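Synaptic vesicle glycoprotein 2C (Homo sapiens, PDB 5JLV) is a synaptic vesicle membrane glycoprotein whose luminal domain probably serves as a protein receptor for botulinum neurotoxin A. Local coordinates at residues Y81-T95 / K101-N115. Residues are numbered along the deposited sequence; the frame is centred on the assembly and turned at random.
Sequences YFKNCTFIDTVFDNT and KFIDSEFKNCSFFHN. With NAG (2-acetamido-2-deoxy-beta-D-glucopyranose), chain M; NAG (2-acetamido-2-deoxy-beta-D-glucopyranose), chain E.
F92 lies against one face of the F112 ring, its CD1 3.3 Å from F112 CZ, and the pair forms an offset stack with planes 15° apart; F107 CE1 comes to the edge of F112. One side earlier in each coil, F87 and F107 are also nearly parallel but slid apart, with F87 CD1 3.4 Å from F107 CE1. F102 carries K101 CB over one face and F107 CZ over the centre of the other, while F87 CZ meets its edge. In all these phenylalanines CG stands anti to the carbonyl carbon (F92 chi1 -57°), which sends the rings inward side by side; flat, apolar groups suit a core where each coil repeats the last. On the preceding coil F62, F67 and F72 meet F82, F87 and F92, rings nearly parallel.

At one corner S105 OG donates to F82 O (3.2 Å) from above its carbonyl plane, opposite I103 N, and accepts C85 N (3.1 Å), so a small hydroxyl satisfies buried backbone. C110 takes the equivalent place, its SG weakly bonded by T90 N. At the outward turns N84 and N109 each carry a NAG on ND2, the amide nitrogen that makes asparagine fit; N84 ND2 also bonds D64, N109 OD1 an aromatic side chain of another protein's chain, and D89 OD1 weakly accepts N109 ND2 (3.3 Å). C110 to F112 pair antiparallel with a strand of that chain. Parallel bridges such as F87 with F107, repeated on successive sides, mark a right-handed quadrilateral beta-helix of the pentapeptide-repeat type.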
ATOM      1  N   TYR C  81      -8.453  33.012  10.074  1.00 32.65           N
ATOM      2  CA  TYR C  81      -9.424  32.039   9.578  1.00 35.88           C
ATOM      3  C   TYR C  81      -9.298  31.792   8.081  1.00 38.31           C
ATOM      4  O   TYR C  81      -9.070  32.718   7.298  1.00 30.15           O
ATOM      5  CB  TYR C  81     -10.830  32.521   9.835  1.00 35.57           C
ATOM      6  CG  TYR C  81     -11.278  32.545  11.277  1.00 36.36           C
ATOM      7  CD1 TYR C  81     -11.779  31.395  11.887  1.00 36.27           C
ATOM      8  CD2 TYR C  81     -11.281  33.734  12.003  1.00 32.84           C
ATOM      9  CE1 TYR C  81     -12.238  31.421  13.198  1.00 35.61           C
ATOM     10  CE2 TYR C  81     -11.734  33.770  13.307  1.00 34.30           C
ATOM     11  CZ  TYR C  81     -12.212  32.611  13.900  1.00 37.22           C
ATOM     12  OH  TYR C  81     -12.687  32.642  15.194  1.00 38.36           O
ATOM     13  N   PHE C  82      -9.495  30.534   7.704  1.00 34.05           N
ATOM     14  CA  PHE C  82      -9.695  30.137   6.328  1.00 33.48           C
ATOM     15  C   PHE C  82     -11.150  29.724   6.181  1.00 32.04           C
ATOM     16  O   PHE C  82     -11.560  28.705   6.733  1.00 36.05           O
ATOM     17  CB  PHE C  82      -8.783  28.955   5.998  1.00 29.04           C
ATOM     18  CG  PHE C  82      -7.324  29.250   6.164  1.00 31.30           C
ATOM     19  CD1 PHE C  82      -6.698  29.077   7.401  1.00 35.07           C
ATOM     20  CD2 PHE C  82      -6.562  29.671   5.083  1.00 32.25           C
ATOM     21  CE1 PHE C  82      -5.342  29.350   7.554  1.00 34.16           C
ATOM     22  CE2 PHE C  82      -5.199  29.936   5.228  1.00 32.80           C
ATOM     23  CZ  PHE C  82      -4.597  29.786   6.461  1.00 33.81           C
ATOM     24  N   LYS C  83     -11.927  30.528   5.452  1.00 30.43           N
ATOM     25  CA  LYS C  83     -13.370  30.313   5.288  1.00 36.49           C
ATOM     26  C   LYS C  83     -13.710  29.860   3.868  1.00 41.28           C
ATOM     27  O   LYS C  83     -13.411  30.569   2.898  1.00 33.15           O
ATOM     28  CB  LYS C  83     -14.140  31.597   5.618  1.00 41.71           C
ATOM     29  CG  LYS C  83     -13.909  32.123   7.028  1.00 53.57           C
ATOM     30  CD  LYS C  83     -14.688  33.410   7.307  1.00 58.21           C
ATOM     31  CE  LYS C  83     -14.195  34.093   8.582  1.00 56.17           C
ATOM     32  NZ  LYS C  83     -15.004  35.284   8.967  1.00 56.36           N
ATOM     33  N   ASN C  84     -14.323  28.680   3.747  1.00 34.60           N
ATOM     34  CA  ASN C  84     -14.706  28.126   2.439  1.00 37.97           C
ATOM     35  C   ASN C  84     -13.494  28.000   1.512  1.00 34.61           C
ATOM     36  O   ASN C  84     -13.556  28.312   0.321  1.00 39.14           O
ATOM     37  CB  ASN C  84     -15.813  28.979   1.792  1.00 41.93           C
ATOM     38  CG  ASN C  84     -16.523  28.267   0.657  1.00 51.32           C
ATOM     39  OD1 ASN C  84     -16.632  27.040   0.639  1.00 49.82           O
ATOM     40  ND2 ASN C  84     -17.019  29.043  -0.299  1.00 69.34           N
ATOM     41  N   CYS C  85     -12.381  27.559   2.080  1.00 29.77           N
ATOM     42  CA  CYS C  85     -11.175  27.359   1.311  1.00 29.31           C
ATOM     43  C   CYS C  85     -10.982  25.889   0.974  1.00 32.40           C
ATOM     44  O   CYS C  85     -11.445  25.014   1.706  1.00 33.18           O
ATOM     45  CB  CYS C  85      -9.965  27.945   2.053  1.00 26.49           C
ATOM     46  SG  CYS C  85     -10.007  29.770   2.107  1.00 32.13           S
ATOM     47  N   THR C  86     -10.346  25.627  -0.167  1.00 33.56           N
ATOM     48  CA  THR C  86      -9.950  24.280  -0.539  1.00 33.21           C
ATOM     49  C   THR C  86      -8.424  24.149  -0.523  1.00 34.07           C
ATOM     50  O   THR C  86      -7.701  24.983  -1.093  1.00 29.74           O
ATOM     51  CB  THR C  86     -10.508  23.898  -1.918  1.00 33.35           C
ATOM     52  OG1 THR C  86     -11.921  24.100  -1.912  1.00 35.57           O
ATOM     53  CG2 THR C  86     -10.208  22.436  -2.240  1.00 32.29           C
ATOM     54  N   PHE C  87      -7.940  23.116   0.153  1.00 26.05           N
ATOM     55  CA  PHE C  87      -6.509  22.841   0.200  1.00 25.46           C
ATOM     56  C   PHE C  87      -6.238  21.522  -0.502  1.00 31.29           C
ATOM     57  O   PHE C  87      -6.856  20.494  -0.172  1.00 27.13           O
ATOM     58  CB  PHE C  87      -6.030  22.761   1.643  1.00 24.58           C
ATOM     59  CG  PHE C  87      -6.299  23.994   2.439  1.00 25.02           C
ATOM     60  CD1 PHE C  87      -7.503  24.148   3.118  1.00 21.97           C
ATOM     61  CD2 PHE C  87      -5.341  24.996   2.529  1.00 31.32           C
ATOM     62  CE1 PHE C  87      -7.752  25.285   3.866  1.00 32.18           C
ATOM     63  CE2 PHE C  87      -5.581  26.146   3.267  1.00 29.70           C
ATOM     64  CZ  PHE C  87      -6.791  26.290   3.937  1.00 30.02           C
ATOM     65  N   ILE C  88      -5.321  21.568  -1.468  1.00 27.32           N
ATOM     66  CA  ILE C  88      -4.987  20.423  -2.321  1.00 25.98           C
ATOM     67  C   ILE C  88      -3.486  20.153  -2.255  1.00 25.69           C
ATOM     68  O   ILE C  88      -2.689  21.069  -2.446  1.00 30.64           O
ATOM     69  CB  ILE C  88      -5.378  20.692  -3.795  1.00 27.95           C
ATOM     70  CG1 ILE C  88      -6.905  20.854  -3.930  1.00 30.34           C
ATOM     71  CG2 ILE C  88      -4.866  19.573  -4.715  1.00 30.70           C
ATOM     72  CD1 ILE C  88      -7.327  21.726  -5.093  1.00 32.19           C
ATOM     73  N   ASP C  89      -3.106  18.894  -2.009  1.00 20.89           N
ATOM     74  CA  ASP C  89      -1.685  18.485  -1.987  1.00 23.88           C
ATOM     75  C   ASP C  89      -0.806  19.449  -1.156  1.00 26.51           C
ATOM     76  O   ASP C  89       0.316  19.789  -1.549  1.00 31.35           O
ATOM     77  CB  ASP C  89      -1.114  18.387  -3.418  1.00 31.98           C
ATOM     78  CG  ASP C  89      -1.846  17.365  -4.301  1.00 46.66           C
ATOM     79  OD1 ASP C  89      -2.721  16.599  -3.821  1.00 39.84           O
ATOM     80  OD2 ASP C  89      -1.525  17.323  -5.505  1.00 58.12           O
ATOM     81  N   THR C  90      -1.338  19.913  -0.032  1.00 26.52           N
ATOM     82  CA  THR C  90      -0.698  20.970   0.738  1.00 26.49           C
ATOM     83  C   THR C  90      -0.158  20.377   2.033  1.00 28.79           C
ATOM     84  O   THR C  90      -0.732  19.426   2.585  1.00 29.26           O
ATOM     85  CB  THR C  90      -1.670  22.154   0.966  1.00 31.47           C
ATOM     86  OG1 THR C  90      -1.854  22.852  -0.268  1.00 25.98           O
ATOM     87  CG2 THR C  90      -1.160  23.148   2.036  1.00 30.89           C
ATOM     88  N   VAL C  91       0.974  20.906   2.484  1.00 28.96           N
ATOM     89  CA  VAL C  91       1.648  20.399   3.676  1.00 27.22           C
ATOM     90  C   VAL C  91       1.590  21.447   4.779  1.00 31.72           C
ATOM     91  O   VAL C  91       1.894  22.629   4.553  1.00 30.83           O
ATOM     92  CB  VAL C  91       3.107  20.032   3.369  1.00 34.87           C
ATOM     93  CG1 VAL C  91       3.851  19.621   4.640  1.00 32.37           C
ATOM     94  CG2 VAL C  91       3.155  18.932   2.313  1.00 31.58           C
ATOM     95  N   PHE C  92       1.164  21.011   5.961  1.00 23.98           N
ATOM     96  CA  PHE C  92       1.157  21.847   7.142  1.00 22.29           C
ATOM     97  C   PHE C  92       2.167  21.274   8.137  1.00 28.77           C
ATOM     98  O   PHE C  92       1.898  20.275   8.825  1.00 27.21           O
ATOM     99  CB  PHE C  92      -0.246  21.902   7.747  1.00 27.20           C
ATOM    100  CG  PHE C  92      -1.307  22.389   6.781  1.00 29.86           C
ATOM    101  CD1 PHE C  92      -2.039  21.484   6.011  1.00 31.01           C
ATOM    102  CD2 PHE C  92      -1.572  23.745   6.645  1.00 29.46           C
ATOM    103  CE1 PHE C  92      -3.019  21.935   5.123  1.00 30.98           C
ATOM    104  CE2 PHE C  92      -2.554  24.200   5.759  1.00 25.90           C
ATOM    105  CZ  PHE C  92      -3.267  23.293   4.997  1.00 28.40           C
ATOM    106  N   ASP C  93       3.339  21.904   8.180  1.00 24.94           N
ATOM    107  CA  ASP C  93       4.492  21.400   8.923  1.00 25.32           C
ATOM    108  C   ASP C  93       4.803  22.307  10.111  1.00 36.14           C
ATOM    109  O   ASP C  93       5.278  23.438   9.947  1.00 31.50           O
ATOM    110  CB  ASP C  93       5.709  21.289   7.992  1.00 25.49           C
ATOM    111  CG  ASP C  93       6.898  20.600   8.649  1.00 37.08           C
ATOM    112  OD1 ASP C  93       6.833  20.281   9.853  1.00 39.74           O
ATOM    113  OD2 ASP C  93       7.919  20.391   7.956  1.00 45.35           O
ATOM    114  N   ASN C  94       4.522  21.808  11.311  1.00 31.41           N
ATOM    115  CA  ASN C  94       4.723  22.585  12.528  1.00 31.23           C
ATOM    116  C   ASN C  94       4.010  23.957  12.500  1.00 36.79           C
ATOM    117  O   ASN C  94       4.614  25.004  12.794  1.00 34.28           O
ATOM    118  CB  ASN C  94       6.220  22.738  12.835  1.00 39.95           C
ATOM    119  CG  ASN C  94       6.486  22.925  14.308  1.00 75.02           C
ATOM    120  OD1 ASN C  94       5.779  22.361  15.153  1.00 89.14           O
ATOM    121  ND2 ASN C  94       7.511  23.715  14.636  1.00 81.24           N
ATOM    122  N   THR C  95       2.727  23.936  12.133  1.00 29.29           N
ATOM    123  CA  THR C  95       1.861  25.101  12.265  1.00 31.53           C
ATOM    124  C   THR C  95       1.067  25.015  13.569  1.00 35.61           C
ATOM    125  O   THR C  95       1.069  23.974  14.243  1.00 32.36           O
ATOM    126  CB  THR C  95       0.876  25.230  11.088  1.00 32.21           C
ATOM    127  OG1 THR C  95      -0.195  24.282  11.238  1.00 30.36           O
ATOM    128  CG2 THR C  95       1.586  25.007   9.752  1.00 32.12           C
ATOM    129  N   LYS C 101      -9.262  26.987  13.052  1.00 30.04           N
ATOM    130  CA  LYS C 101      -8.744  27.936  12.044  1.00 30.28           C
ATOM    131  C   LYS C 101      -9.511  27.870  10.722  1.00 31.71           C
ATOM    132  O   LYS C 101      -9.392  28.753   9.870  1.00 31.43           O
ATOM    133  CB  LYS C 101      -7.270  27.664  11.768  1.00 38.90           C
ATOM    134  CG  LYS C 101      -6.394  27.644  13.011  1.00 47.61           C
ATOM    135  CD  LYS C 101      -6.020  29.037  13.454  1.00 37.25           C
ATOM    136  CE  LYS C 101      -5.338  28.970  14.803  1.00 37.70           C
ATOM    137  NZ  LYS C 101      -4.789  30.280  15.215  1.00 39.26           N
ATOM    138  N   PHE C 102     -10.287  26.811  10.556  1.00 33.80           N
ATOM    139  CA  PHE C 102     -10.959  26.528   9.296  1.00 31.72           C
ATOM    140  C   PHE C 102     -12.473  26.552   9.482  1.00 36.77           C
ATOM    141  O   PHE C 102     -13.000  25.980  10.436  1.00 40.79           O
ATOM    142  CB  PHE C 102     -10.494  25.168   8.755  1.00 30.77           C
ATOM    143  CG  PHE C 102      -9.000  25.029   8.678  1.00 25.40           C
ATOM    144  CD1 PHE C 102      -8.288  24.418   9.706  1.00 28.66           C
ATOM    145  CD2 PHE C 102      -8.299  25.528   7.588  1.00 29.11           C
ATOM    146  CE1 PHE C 102      -6.901  24.305   9.646  1.00 29.47           C
ATOM    147  CE2 PHE C 102      -6.915  25.423   7.521  1.00 28.65           C
ATOM    148  CZ  PHE C 102      -6.214  24.802   8.549  1.00 29.67           C
ATOM    149  N   ILE C 103     -13.172  27.242   8.589  1.00 32.78           N
ATOM    150  CA  ILE C 103     -14.624  27.240   8.605  1.00 35.16           C
ATOM    151  C   ILE C 103     -15.084  26.779   7.249  1.00 30.54           C
ATOM    152  O   ILE C 103     -14.747  27.406   6.246  1.00 37.04           O
ATOM    153  CB  ILE C 103     -15.213  28.638   8.880  1.00 38.22           C
ATOM    154  CG1 ILE C 103     -14.686  29.208  10.208  1.00 33.16           C
ATOM    155  CG2 ILE C 103     -16.737  28.591   8.850  1.00 38.06           C
ATOM    156  CD1 ILE C 103     -15.094  30.648  10.469  1.00 39.49           C
ATOM    157  N   ASP C 104     -15.829  25.675   7.218  1.00 32.70           N
ATOM    158  CA  ASP C 104     -16.382  25.122   5.972  1.00 36.68           C
ATOM    159  C   ASP C 104     -15.301  24.941   4.903  1.00 36.62           C
ATOM    160  O   ASP C 104     -15.502  25.278   3.734  1.00 41.44           O
ATOM    161  CB  ASP C 104     -17.525  26.005   5.442  1.00 42.02           C
ATOM    162  CG  ASP C 104     -18.724  26.040   6.382  1.00 55.37           C
ATOM    163  OD1 ASP C 104     -19.091  24.979   6.932  1.00 62.23           O
ATOM    164  OD2 ASP C 104     -19.311  27.129   6.563  1.00 61.42           O
ATOM    165  N   SER C 105     -14.151  24.426   5.314  1.00 27.82           N
ATOM    166  CA  SER C 105     -13.045  24.225   4.403  1.00 27.70           C
ATOM    167  C   SER C 105     -12.843  22.762   4.047  1.00 30.41           C
ATOM    168  O   SER C 105     -13.303  21.874   4.743  1.00 34.08           O
ATOM    169  CB  SER C 105     -11.756  24.834   4.961  1.00 32.66           C
ATOM    170  OG  SER C 105     -11.779  26.234   4.781  1.00 30.55           O
ATOM    171  N   GLU C 106     -12.136  22.538   2.955  1.00 27.91           N
ATOM    172  CA  GLU C 106     -12.029  21.243   2.358  1.00 38.89           C
ATOM    173  C   GLU C 106     -10.541  20.908   2.168  1.00 35.27           C
ATOM    174  O   GLU C 106      -9.757  21.761   1.703  1.00 24.92           O
ATOM    175  CB  GLU C 106     -12.766  21.286   1.018  1.00 47.47           C
ATOM    176  CG  GLU C 106     -12.520  20.104   0.115  1.00 59.30           C
ATOM    177  CD  GLU C 106     -13.462  18.955   0.385  1.00 69.68           C
ATOM    178  OE1 GLU C 106     -14.601  19.198   0.845  1.00 67.79           O
ATOM    179  OE2 GLU C 106     -13.062  17.807   0.115  1.00 76.48           O
ATOM    180  N   PHE C 107     -10.151  19.690   2.547  1.00 25.00           N
ATOM    181  CA  PHE C 107      -8.773  19.223   2.368  1.00 23.34           C
ATOM    182  C   PHE C 107      -8.748  18.006   1.453  1.00 27.97           C
ATOM    183  O   PHE C 107      -9.533  17.085   1.640  1.00 28.60           O
ATOM    184  CB  PHE C 107      -8.135  18.855   3.719  1.00 29.70           C
ATOM    185  CG  PHE C 107      -8.057  19.996   4.683  1.00 29.80           C
ATOM    186  CD1 PHE C 107      -6.919  20.814   4.730  1.00 28.36           C
ATOM    187  CD2 PHE C 107      -9.111  20.255   5.564  1.00 32.58           C
ATOM    188  CE1 PHE C 107      -6.847  21.876   5.623  1.00 29.30           C
ATOM    189  CE2 PHE C 107      -9.041  21.321   6.460  1.00 38.36           C
ATOM    190  CZ  PHE C 107      -7.911  22.135   6.486  1.00 26.95           C
ATOM    191  N   LYS C 108      -7.834  18.012   0.482  1.00 24.24           N
ATOM    192  CA  LYS C 108      -7.680  16.927  -0.501  1.00 31.58           C
ATOM    193  C   LYS C 108      -6.202  16.529  -0.555  1.00 28.10           C
ATOM    194  O   LYS C 108      -5.368  17.313  -1.015  1.00 28.93           O
ATOM    195  CB  LYS C 108      -8.117  17.383  -1.903  1.00 28.96           C
ATOM    196  CG  LYS C 108      -9.396  18.195  -1.958  1.00 36.74           C
ATOM    197  CD  LYS C 108     -10.558  17.370  -2.458  1.00 50.55           C
ATOM    198  CE  LYS C 108     -11.785  18.231  -2.712  1.00 58.65           C
ATOM    199  NZ  LYS C 108     -11.903  18.725  -4.113  1.00 61.75           N
ATOM    200  N   ASN C 109      -5.884  15.329  -0.064  1.00 23.85           N
ATOM    201  CA  ASN C 109      -4.500  14.827  -0.052  1.00 23.23           C
ATOM    202  C   ASN C 109      -3.543  15.765   0.678  1.00 24.48           C
ATOM    203  O   ASN C 109      -2.454  16.064   0.176  1.00 23.66           O
ATOM    204  CB  ASN C 109      -3.949  14.621  -1.473  1.00 21.09           C
ATOM    205  CG  ASN C 109      -4.800  13.714  -2.335  1.00 30.86           C
ATOM    206  OD1 ASN C 109      -5.522  12.830  -1.860  1.00 28.74           O
ATOM    207  ND2 ASN C 109      -4.690  13.926  -3.644  1.00 44.83           N
ATOM    208  N   CYS C 110      -3.945  16.221   1.856  1.00 23.38           N
ATOM    209  CA  CYS C 110      -3.136  17.147   2.594  1.00 26.89           C
ATOM    210  C   CYS C 110      -2.413  16.443   3.729  1.00 29.89           C
ATOM    211  O   CYS C 110      -2.944  15.501   4.350  1.00 31.55           O
ATOM    212  CB  CYS C 110      -3.979  18.317   3.112  1.00 23.24           C
ATOM    213  SG  CYS C 110      -4.504  19.437   1.793  1.00 25.64           S
ATOM    214  N   SER C 111      -1.203  16.909   4.001  1.00 25.72           N
ATOM    215  CA  SER C 111      -0.380  16.345   5.066  1.00 24.69           C
ATOM    216  C   SER C 111      -0.260  17.309   6.248  1.00 25.65           C
ATOM    217  O   SER C 111      -0.055  18.526   6.062  1.00 27.49           O
ATOM    218  CB  SER C 111       1.009  15.993   4.528  1.00 32.31           C
ATOM    219  OG  SER C 111       0.930  15.076   3.450  1.00 33.25           O
ATOM    220  N   PHE C 112      -0.376  16.756   7.451  1.00 25.54           N
ATOM    221  CA  PHE C 112      -0.233  17.516   8.691  1.00 29.53           C
ATOM    222  C   PHE C 112       0.863  16.920   9.565  1.00 27.69           C
ATOM    223  O   PHE C 112       0.720  15.794  10.048  1.00 28.10           O
ATOM    224  CB  PHE C 112      -1.551  17.514   9.470  1.00 26.05           C
ATOM    225  CG  PHE C 112      -2.580  18.440   8.910  1.00 33.19           C
ATOM    226  CD1 PHE C 112      -3.418  18.028   7.882  1.00 41.65           C
ATOM    227  CD2 PHE C 112      -2.708  19.725   9.402  1.00 36.80           C
ATOM    228  CE1 PHE C 112      -4.367  18.892   7.357  1.00 35.42           C
ATOM    229  CE2 PHE C 112      -3.651  20.591   8.886  1.00 47.52           C
ATOM    230  CZ  PHE C 112      -4.489  20.168   7.862  1.00 40.41           C
ATOM    231  N   PHE C 113       1.954  17.664   9.752  1.00 24.01           N
ATOM    232  CA  PHE C 113       3.032  17.259  10.685  1.00 24.89           C
ATOM    233  C   PHE C 113       3.198  18.252  11.828  1.00 32.88           C
ATOM    234  O   PHE C 113       3.103  19.460  11.626  1.00 30.75           O
ATOM    235  CB  PHE C 113       4.394  17.149   9.979  1.00 37.08           C
ATOM    236  CG  PHE C 113       4.342  16.531   8.616  1.00 38.02           C
ATOM    237  CD1 PHE C 113       3.754  15.279   8.414  1.00 37.24           C
ATOM    238  CD2 PHE C 113       4.918  17.185   7.530  1.00 38.40           C
ATOM    239  CE1 PHE C 113       3.719  14.713   7.145  1.00 34.53           C
ATOM    240  CE2 PHE C 113       4.892  16.618   6.261  1.00 39.37           C
ATOM    241  CZ  PHE C 113       4.298  15.380   6.070  1.00 36.65           C
ATOM    242  N   HIS C 114       3.490  17.744  13.020  1.00 28.75           N
ATOM    243  CA  HIS C 114       3.764  18.611  14.170  1.00 35.91           C
ATOM    244  C   HIS C 114       4.696  17.905  15.152  1.00 47.67           C
ATOM    245  O   HIS C 114       4.564  16.699  15.378  1.00 51.98           O
ATOM    246  CB  HIS C 114       2.446  19.012  14.854  1.00 44.90           C
ATOM    247  CG  HIS C 114       2.547  20.243  15.704  1.00 54.16           C
ATOM    248  ND1 HIS C 114       3.101  20.234  16.971  1.00 51.18           N
ATOM    249  CD2 HIS C 114       2.139  21.517  15.482  1.00 52.03           C
ATOM    250  CE1 HIS C 114       3.051  21.454  17.481  1.00 56.14           C
ATOM    251  NE2 HIS C 114       2.473  22.251  16.598  1.00 53.66           N
ATOM    252  N   ASN C 115       5.651  18.645  15.722  1.00 49.10           N
ATOM    253  CA  ASN C 115       6.437  18.138  16.852  1.00 57.93           C
ATOM    254  C   ASN C 115       5.514  17.769  18.007  1.00 63.88           C
ATOM    255  O   ASN C 115       4.511  18.443  18.234  1.00 60.79           O
ATOM    256  CB  ASN C 115       7.439  19.189  17.343  1.00 64.01           C
ATOM    257  CG  ASN C 115       8.463  19.561  16.294  1.00 68.37           C
ATOM    258  OD1 ASN C 115       8.509  18.978  15.216  1.00 61.93           O
ATOM    259  ND2 ASN C 115       9.295  20.543  16.610  1.00 79.33           N
TER
HETATM  260  C1  NAG M 605     -17.752  28.682  -1.467  1.00 63.53           C
HETATM  261  C2  NAG M 605     -19.202  29.133  -1.339  1.00 79.05           C
HETATM  262  C3  NAG M 605     -20.043  28.600  -2.493  1.00 88.77           C
HETATM  263  C4  NAG M 605     -19.372  28.880  -3.832  1.00 88.75           C
HETATM  264  C5  NAG M 605     -17.911  28.445  -3.811  1.00 86.20           C
HETATM  265  C6  NAG M 605     -17.219  28.794  -5.124  1.00 89.40           C
HETATM  266  C7  NAG M 605     -20.133  29.543   0.863  1.00 75.39           C
HETATM  267  C8  NAG M 605     -20.847  28.948   2.041  1.00 68.52           C
HETATM  268  N2  NAG M 605     -19.753  28.681  -0.075  1.00 77.76           N
HETATM  269  O3  NAG M 605     -21.334  29.220  -2.468  1.00 93.57           O
HETATM  270  O4  NAG M 605     -20.064  28.176  -4.869  1.00 90.05           O
HETATM  271  O5  NAG M 605     -17.238  29.090  -2.732  1.00 77.25           O
HETATM  272  O6  NAG M 605     -15.826  29.021  -4.883  1.00 89.61           O
HETATM  273  O7  NAG M 605     -19.916  30.740   0.773  1.00 82.30           O
HETATM  274  C1  NAG E   1      -5.346  13.148  -4.684  1.00 34.88           C
HETATM  275  C2  NAG E   1      -5.788  14.018  -5.854  1.00 37.27           C
HETATM  276  C3  NAG E   1      -6.296  13.162  -7.008  1.00 40.07           C
HETATM  277  C4  NAG E   1      -5.311  12.047  -7.337  1.00 40.20           C
HETATM  278  C5  NAG E   1      -4.897  11.295  -6.077  1.00 33.80           C
HETATM  279  C6  NAG E   1      -3.855  10.229  -6.394  1.00 30.34           C
HETATM  280  C7  NAG E   1      -6.798  16.222  -5.769  1.00 46.55           C
HETATM  281  C8  NAG E   1      -8.017  17.017  -5.406  1.00 43.39           C
HETATM  282  N2  NAG E   1      -6.823  14.938  -5.426  1.00 41.32           N
HETATM  283  O3  NAG E   1      -6.488  13.986  -8.164  1.00 37.72           O
HETATM  284  O4  NAG E   1      -5.913  11.134  -8.261  1.00 36.38           O
HETATM  285  O5  NAG E   1      -4.363  12.215  -5.129  1.00 32.95           O
HETATM  286  O6  NAG E   1      -2.836  10.792  -7.229  1.00 34.88           O
HETATM  287  O7  NAG E   1      -5.845  16.722  -6.344  1.00 46.35           O
HETATM  288  O   HOH W   1       1.022  21.684  11.319  1.00 33.17           O